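Local structure of designed helical repeat protein (Synthetic construct, 5CWQ) at residues A[17-20]-A[21-24]. The protein is a computationally designed helical repeat protein with no known biological activity, made to explore which repeat architectures can be built from stacked helices. Residues are numbered along the deposited sequence; the frame is centred on the assembly and turned at random. Where two conformers were deposited one is given.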
loop_
_atom_site.group_PDB
_atom_site.type_symbol
_atom_site.label_atom_id
_atom_site.label_comp_id
_atom_site.label_asym_id
_atom_site.label_seq_id
_atom_site.Cartn_x
_atom_site.Cartn_y
_atom_site.Cartn_z
ATOM N N LEU A 17 -1.083 13.646 -9.653
ATOM C CA LEU A 17 -0.605 14.019 -8.325
ATOM C C LEU A 17 -1.034 15.436 -7.957
ATOM O O LEU A 17 -1.475 15.689 -6.836
ATOM C CB LEU A 17 0.920 13.897 -8.259
ATOM C CG LEU A 17 1.604 14.364 -6.971
ATOM C CD1 LEU A 17 1.087 13.601 -5.760
ATOM C CD2 LEU A 17 3.112 14.211 -7.094
ATOM N N GLN A 18 -0.899 16.358 -8.906
ATOM C CA GLN A 18 -1.242 17.755 -8.668
ATOM C C GLN A 18 -2.742 17.929 -8.457
ATOM O O GLN A 18 -3.169 18.693 -7.592
ATOM C CB GLN A 18 -0.769 18.627 -9.832
ATOM C CG GLN A 18 0.743 18.793 -9.907
ATOM C CD GLN A 18 1.324 19.491 -8.690
ATOM O OE1 GLN A 18 2.330 19.052 -8.132
ATOM N NE2 GLN A 18 0.698 20.588 -8.278
ATOM N N GLU A 19 -3.542 17.220 -9.247
ATOM C CA GLU A 19 -4.991 17.273 -9.099
ATOM C C GLU A 19 -5.417 16.678 -7.760
ATOM O O GLU A 19 -6.339 17.177 -7.115
ATOM C CB GLU A 19 -5.678 16.534 -10.249
ATOM C CG GLU A 19 -5.678 17.298 -11.567
ATOM C CD GLU A 19 -6.489 18.582 -11.505
ATOM O OE1 GLU A 19 -7.274 18.751 -10.548
ATOM O OE2 GLU A 19 -6.339 19.425 -12.415
ATOM N N ALA A 20 -4.740 15.612 -7.345
ATOM C CA ALA A 20 -5.030 14.975 -6.065
ATOM C C ALA A 20 -4.634 15.892 -4.912
ATOM O O ALA A 20 -5.284 15.903 -3.867
ATOM C CB ALA A 20 -4.309 13.638 -5.959
ATOM N N ARG A 21 -3.567 16.662 -5.112
ATOM C CA ARG A 21 -3.097 17.604 -4.101
ATOM C C ARG A 21 -4.092 18.742 -3.911
ATOM O O ARG A 21 -4.306 19.211 -2.794
ATOM C CB ARG A 21 -1.727 18.169 -4.482
ATOM C CG ARG A 21 -0.553 17.280 -4.099
ATOM C CD ARG A 21 0.757 17.837 -4.633
ATOM N NE ARG A 21 1.914 17.066 -4.182
ATOM C CZ ARG A 21 3.150 17.225 -4.649
ATOM N NH1 ARG A 21 3.402 18.124 -5.592
ATOM N NH2 ARG A 21 4.139 16.478 -4.176
ATOM N N LYS A 22 -4.694 19.191 -5.008
ATOM C CA LYS A 22 -5.688 20.255 -4.948
ATOM C C LYS A 22 -6.980 19.743 -4.321
ATOM O O LYS A 22 -7.617 20.443 -3.536
ATOM C CB LYS A 22 -5.954 20.823 -6.344
ATOM C CG LYS A 22 -5.004 21.949 -6.735
ATOM C CD LYS A 22 -4.491 21.803 -8.160
ATOM C CE LYS A 22 -5.613 21.876 -9.182
ATOM N NZ LYS A 22 -5.093 21.729 -10.569
ATOM N N ARG A 23 -7.360 18.517 -4.665
ATOM C CA ARG A 23 -8.535 17.889 -4.070
ATOM C C ARG A 23 -8.293 17.648 -2.583
ATOM O O ARG A 23 -9.215 17.733 -1.772
ATOM C CB ARG A 23 -8.874 16.575 -4.778
ATOM C CG ARG A 23 -9.531 16.757 -6.139
ATOM C CD ARG A 23 -10.071 15.440 -6.677
ATOM N NE ARG A 23 -9.007 14.472 -6.943
ATOM C CZ ARG A 23 -8.391 14.322 -8.114
ATOM N NH1 ARG A 23 -8.718 15.073 -9.159
ATOM N NH2 ARG A 23 -7.438 13.408 -8.239
ATOM N N SER A 24 -7.048 17.345 -2.229
ATOM C CA SER A 24 -6.677 17.154 -0.832
ATOM C C SER A 24 -6.836 18.454 -0.055
ATOM O O SER A 24 -7.317 18.457 1.076
ATOM C CB SER A 24 -5.237 16.648 -0.713
ATOM O OG SER A 24 -5.105 15.337 -1.234
#
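Arg21 lies back over Leu17 and Gln18, one turn earlier in helix 5-30, and meets them in two different ways. The apolar contact is facial: Leu17 CD2 sits over the centre of the Arg21 guanidinium, 3.8 Å from NH2. Arg21 has CG anti to its carbonyl carbon (chi1 -83°) and runs extended from CG to NE, which carries the flat group back across the leucine branch. The polar contact is at the edge, where Gln18 OE1 lies near the guanidinium plane, 2.9 Å from Arg21 NH1, with the amide turned nearly perpendicular to it; an N-H...O angle of 124° makes this hydrogen bond weak. With an alanine in place of Arg21, the Gln18 amide would probably be freer to turn and Leu17 CD2 would lose its flat partner.

Among the charged pairs, Glu19 OE2 and Lys22 NZ form a salt bridge at 3.2 Å whose hydrogen bond is weak, tentative because Lys22 has two conformers. Arg23, by contrast, bends at chi3 (-65°), bringing one guanidinium face over Glu19 O; its NH2 is salt-bridged to Glu42 on helix 33-57.

Backbone bonds of the i to i+4 kind run through the turn, with Arg23 N 3.0 Å from Glu19 O. Ala20 O accepts Ser24 N at 2.8 Å; the Ser24 hydroxyl of this conformer is hydrogen-bonded to Glu43.

Leu17 and Ala20 pack on helix 33-57, while Arg21 touches that helix and helix 60-86. With both local side-chain bonds weak, backbone bonding and interhelix packing probably fix the turn, alongside the Glu42 bridge.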